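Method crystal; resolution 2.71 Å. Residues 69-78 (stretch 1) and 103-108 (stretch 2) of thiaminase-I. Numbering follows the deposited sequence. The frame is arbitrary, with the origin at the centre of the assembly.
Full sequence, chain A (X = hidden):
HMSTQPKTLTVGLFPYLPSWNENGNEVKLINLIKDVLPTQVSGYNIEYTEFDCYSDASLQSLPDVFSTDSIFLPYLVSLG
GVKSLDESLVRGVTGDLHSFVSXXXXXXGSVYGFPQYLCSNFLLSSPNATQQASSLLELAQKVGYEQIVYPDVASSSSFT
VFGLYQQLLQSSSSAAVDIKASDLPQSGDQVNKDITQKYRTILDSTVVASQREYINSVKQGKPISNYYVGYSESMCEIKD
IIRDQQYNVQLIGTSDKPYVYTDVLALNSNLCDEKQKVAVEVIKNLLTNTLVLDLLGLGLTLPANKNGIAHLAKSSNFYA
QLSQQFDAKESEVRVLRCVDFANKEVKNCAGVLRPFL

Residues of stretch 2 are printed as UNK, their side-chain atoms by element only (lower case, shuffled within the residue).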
ATOM      1  N   ASP A  69       3.766   5.940  -4.437  1.00 69.35           N
ATOM      2  CA  ASP A  69       2.503   5.762  -3.737  1.00 69.35           C
ATOM      3  C   ASP A  69       1.524   6.800  -4.269  1.00 69.35           C
ATOM      4  O   ASP A  69       1.893   7.951  -4.497  1.00 69.35           O
ATOM      5  CB  ASP A  69       2.702   5.938  -2.230  1.00 74.86           C
ATOM      6  CG  ASP A  69       1.517   5.444  -1.416  1.00 74.86           C
ATOM      7  OD1 ASP A  69       0.368   5.524  -1.903  1.00 74.86           O
ATOM      8  OD2 ASP A  69       1.736   4.974  -0.279  1.00 74.86           O
ATOM      9  N   SER A  70       0.276   6.389  -4.469  1.00 72.06           N
ATOM     10  CA  SER A  70      -0.742   7.288  -5.001  1.00 72.06           C
ATOM     11  C   SER A  70      -1.164   8.341  -3.976  1.00 72.06           C
ATOM     12  O   SER A  70      -1.914   9.263  -4.297  1.00 72.06           O
ATOM     13  CB  SER A  70      -1.958   6.496  -5.487  1.00 61.70           C
ATOM     14  OG  SER A  70      -2.479   5.677  -4.456  1.00 61.70           O
ATOM     15  N   ILE A  71      -0.673   8.201  -2.748  1.00 75.61           N
ATOM     16  CA  ILE A  71      -0.977   9.155  -1.686  1.00 75.61           C
ATOM     17  C   ILE A  71      -0.337  10.514  -1.973  1.00 75.61           C
ATOM     18  O   ILE A  71      -0.779  11.540  -1.459  1.00 75.61           O
ATOM     19  CB  ILE A  71      -0.518   8.632  -0.302  1.00 54.89           C
ATOM     20  CG1 ILE A  71      -1.202   9.407   0.828  1.00 54.89           C
ATOM     21  CG2 ILE A  71       0.999   8.688  -0.172  1.00 54.89           C
ATOM     22  CD1 ILE A  71      -0.857   8.898   2.208  1.00 54.89           C
ATOM     23  N   PHE A  72       0.698  10.513  -2.806  1.00 70.31           N
ATOM     24  CA  PHE A  72       1.391  11.744  -3.167  1.00 70.31           C
ATOM     25  C   PHE A  72       1.229  12.046  -4.650  1.00 70.31           C
ATOM     26  O   PHE A  72       1.895  12.928  -5.187  1.00 70.31           O
ATOM     27  CB  PHE A  72       2.877  11.643  -2.819  1.00 63.15           C
ATOM     28  CG  PHE A  72       3.146  11.494  -1.351  1.00 63.15           C
ATOM     29  CD1 PHE A  72       2.338  12.122  -0.417  1.00 63.15           C
ATOM     30  CD2 PHE A  72       4.205  10.723  -0.903  1.00 63.15           C
ATOM     31  CE1 PHE A  72       2.583  11.985   0.935  1.00 63.15           C
ATOM     32  CE2 PHE A  72       4.455  10.581   0.447  1.00 63.15           C
ATOM     33  CZ  PHE A  72       3.644  11.214   1.367  1.00 63.15           C
ATOM     34  N   LEU A  73       0.338  11.310  -5.306  1.00 84.77           N
ATOM     35  CA  LEU A  73       0.134  11.462  -6.746  1.00 84.77           C
ATOM     36  C   LEU A  73      -0.387  12.843  -7.179  1.00 84.77           C
ATOM     37  O   LEU A  73       0.203  13.457  -8.067  1.00 84.77           O
ATOM     38  CB  LEU A  73      -0.741  10.332  -7.308  1.00 82.10           C
ATOM     39  CG  LEU A  73      -0.858  10.277  -8.832  1.00 82.10           C
ATOM     40  CD1 LEU A  73       0.516  10.105  -9.467  1.00 82.10           C
ATOM     41  CD2 LEU A  73      -1.795   9.159  -9.261  1.00 82.10           C
ATOM     42  N   PRO A  74      -1.482  13.340  -6.563  1.00 83.41           N
ATOM     43  CA  PRO A  74      -1.963  14.661  -6.991  1.00 83.41           C
ATOM     44  C   PRO A  74      -0.947  15.774  -6.740  1.00 83.41           C
ATOM     45  O   PRO A  74      -0.833  16.690  -7.555  1.00 83.41           O
ATOM     46  CB  PRO A  74      -3.208  14.879  -6.126  1.00 77.66           C
ATOM     47  CG  PRO A  74      -3.648  13.512  -5.744  1.00 77.66           C
ATOM     48  CD  PRO A  74      -2.380  12.742  -5.558  1.00 77.66           C
ATOM     49  N   TYR A  75      -0.223  15.693  -5.627  1.00 73.27           N
ATOM     50  CA  TYR A  75       0.837  16.653  -5.340  1.00 73.27           C
ATOM     51  C   TYR A  75       1.963  16.522  -6.357  1.00 73.27           C
ATOM     52  O   TYR A  75       2.607  17.507  -6.719  1.00 73.27           O
ATOM     53  CB  TYR A  75       1.383  16.453  -3.922  1.00 68.02           C
ATOM     54  CG  TYR A  75       2.737  17.092  -3.691  1.00 68.02           C
ATOM     55  CD1 TYR A  75       2.858  18.462  -3.492  1.00 68.02           C
ATOM     56  CD2 TYR A  75       3.895  16.322  -3.671  1.00 68.02           C
ATOM     57  CE1 TYR A  75       4.096  19.047  -3.282  1.00 68.02           C
ATOM     58  CE2 TYR A  75       5.134  16.898  -3.461  1.00 68.02           C
ATOM     59  CZ  TYR A  75       5.230  18.260  -3.267  1.00 68.02           C
ATOM     60  OH  TYR A  75       6.465  18.834  -3.057  1.00 68.02           O
ATOM     61  N   LEU A  76       2.193  15.298  -6.818  1.00 84.05           N
ATOM     62  CA  LEU A  76       3.232  15.033  -7.803  1.00 84.05           C
ATOM     63  C   LEU A  76       2.778  15.502  -9.182  1.00 84.05           C
ATOM     64  O   LEU A  76       3.596  15.864 -10.028  1.00 84.05           O
ATOM     65  CB  LEU A  76       3.571  13.542  -7.825  1.00 58.73           C
ATOM     66  CG  LEU A  76       4.960  13.140  -8.322  1.00 58.73           C
ATOM     67  CD1 LEU A  76       6.039  13.906  -7.575  1.00 58.73           C
ATOM     68  CD2 LEU A  76       5.154  11.643  -8.157  1.00 58.73           C
ATOM     69  N   VAL A  77       1.466  15.499  -9.398  1.00106.77           N
ATOM     70  CA  VAL A  77       0.885  15.970 -10.651  1.00106.77           C
ATOM     71  C   VAL A  77       0.982  17.488 -10.771  1.00106.77           C
ATOM     72  O   VAL A  77       1.331  18.017 -11.827  1.00106.77           O
ATOM     73  CB  VAL A  77      -0.591  15.529 -10.791  1.00 87.82           C
ATOM     74  CG1 VAL A  77      -1.294  16.324 -11.882  1.00 87.82           C
ATOM     75  CG2 VAL A  77      -0.676  14.037 -11.075  1.00 87.82           C
ATOM     76  N   SER A  78       0.693  18.183  -9.674  1.00100.93           N
ATOM     77  CA  SER A  78       0.688  19.644  -9.662  1.00100.93           C
ATOM     78  C   SER A  78       2.076  20.250  -9.873  1.00100.93           C
ATOM     79  O   SER A  78       2.212  21.465 -10.022  1.00100.93           O
ATOM     80  CB  SER A  78       0.076  20.166  -8.359  1.00 93.86           C
ATOM     81  OG  SER A  78       0.819  19.729  -7.235  1.00 93.86           O
ATOM     82  N   UNK A 103      -9.257   4.715  -9.867  1.00 81.00           N
ATOM     83  CA  UNK A 103      -9.532   6.044  -9.328  1.00 81.00           C
ATOM     84  C   UNK A 103      -8.308   6.620  -8.627  1.00 81.00           C
ATOM     85  O   UNK A 103      -8.068   7.826  -8.671  1.00 81.00           O
ATOM     86  c   UNK A 103     -10.714   5.998  -8.357  1.00 86.02           C
ATOM     87  o   UNK A 103     -11.902   5.590  -9.013  1.00 86.02           O
ATOM     88  N   UNK A 104      -7.538   5.750  -7.983  1.00 77.59           N
ATOM     89  CA  UNK A 104      -6.350   6.171  -7.251  1.00 77.59           C
ATOM     90  C   UNK A 104      -5.240   6.619  -8.195  1.00 77.59           C
ATOM     91  O   UNK A 104      -4.330   7.346  -7.796  1.00 77.59           O
ATOM     92  o   UNK A 104      -5.352   3.959  -7.126  1.00 77.04           O
ATOM     93  c   UNK A 104      -5.843   5.041  -6.354  1.00 77.04           C
ATOM     94  N   UNK A 105      -5.320   6.183  -9.448  1.00 88.56           N
ATOM     95  CA  UNK A 105      -4.306   6.517 -10.440  1.00 88.56           C
ATOM     96  C   UNK A 105      -4.721   7.713 -11.291  1.00 88.56           C
ATOM     97  O   UNK A 105      -3.898   8.300 -11.994  1.00 88.56           O
ATOM     98  c   UNK A 105      -4.010   5.314 -11.322  1.00175.33           C
ATOM     99  N   UNK A 106      -5.999   8.071 -11.224  1.00 93.67           N
ATOM    100  CA  UNK A 106      -6.522   9.179 -12.017  1.00 93.67           C
ATOM    101  C   UNK A 106      -6.526  10.484 -11.228  1.00 93.67           C
ATOM    102  O   UNK A 106      -6.986  10.531 -10.087  1.00 93.67           O
ATOM    103  c   UNK A 106      -7.933   8.866 -12.521  1.00108.31           C
ATOM    104  o   UNK A 106      -8.843   8.736 -11.443  1.00108.31           O
ATOM    105  N   UNK A 107      -6.009  11.542 -11.845  1.00 91.48           N
ATOM    106  CA  UNK A 107      -5.990  12.860 -11.224  1.00 91.48           C
ATOM    107  C   UNK A 107      -6.720  13.873 -12.100  1.00 91.48           C
ATOM    108  O   UNK A 107      -6.286  14.164 -13.217  1.00 91.48           O
ATOM    109  c   UNK A 107      -4.551  13.350 -10.972  1.00 82.95           C
ATOM    110  c   UNK A 107      -4.562  14.752 -10.383  1.00 82.95           C
ATOM    111  c   UNK A 107      -3.816  12.385 -10.053  1.00 82.95           C
ATOM    112  N   UNK A 108      -7.829  14.400 -11.585  1.00109.90           N
ATOM    113  CA  UNK A 108      -8.661  15.358 -12.310  1.00109.90           C
ATOM    114  C   UNK A 108      -9.150  14.822 -13.654  1.00109.90           C
ATOM    115  O   UNK A 108      -9.037  15.495 -14.679  1.00109.90           O
ATOM    116  o   UNK A 108      -8.267  17.215 -10.190  1.00113.24           O
ATOM    117  n   UNK A 108      -6.430  18.053 -11.175  1.00113.24           N
ATOM    118  c   UNK A 108      -7.927  16.690 -12.501  1.00113.24           C
ATOM    119  c   UNK A 108      -7.554  17.345 -11.186  1.00113.24           C
TER

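Position 103 carries one carbon and then one oxygen, a short hydroxyl side chain, and it lies out of reach of stretch 1. That is Ser103. Ser103 lies in the helix that begins earlier in the chain; its OG is hydrogen-bonded elsewhere in the structure.

Position 104 again has one carbon followed by one oxygen. Its CA lies 6.1 Å from the CA of Ser70, and its CB is 3.9 Å from the OG of Ser70. The CA-to-CB bond points sideways, and the backbone makes the closer approaches: the O of position 104 is 3.4 Å from the CB of Ser70 and 3.4 Å from the CD2 of Leu73. The atoms give Ser104, a small residue whose OG is hydrogen-bonded to a residue just before or after one of the stretches.

Position 105 has a single side-chain carbon, pointing away from stretch 1, which makes it Ala105. What it offers the contact is its carbonyl, with O 3.6 Å from Leu73 CD2; that methyl therefore packs against two successive backbone carbonyls.

Position 106 shows one carbon and one oxygen; its CA-to-CB bond points away, and it touches nothing on stretch 1. This is Ser106, and its OG turns back to donate a hydrogen bond to Ser103 O at 3.0 Å, tying the chain to the helix it has just left.

Position 107 has three carbons, the first carrying the other two: a beta-branched, wholly apolar side chain whose CA-to-CB bond points toward stretch 1. One of the two outer carbons meets Leu73, Pro74 and Val77. It is Val107, with chi1 at t. Its CG2 lies 3.7 Å from Val77 CG2, 3.8 Å from Leu73 CG and 4.2 Å from Pro74 CA, so one methyl meets three residues of the helix.

Position 108 holds two carbons, the second carrying one oxygen and one nitrogen, a terminal amide. Although its side-chain end comes nearer to stretch 1, it makes no contact there. This is Asn108. It is exposed, and its backbone has positive phi (57°).

The contact works by shape rather than polarity, for no hydrogen bond crosses it. Val107 gives up the largest area, 82 Å², and finds Leu73 and Val77 one helical turn apart, with Pro74 between them in sequence. Val77 N donates to Leu73 O at 2.7 Å, the i, i+4 bond of the turn that carries both residues. Toward Ser70 the packing changes character: Ser70 CB meets the carbonyl of Ser104, while Leu73 CD2 meets those of Ser104 and Ala105. The rule to read here is one branched apolar residue set against an i, i+4 pair, with backbone carbonyls packed on the same leucine.

Stretch 2 103-108: SSASVN
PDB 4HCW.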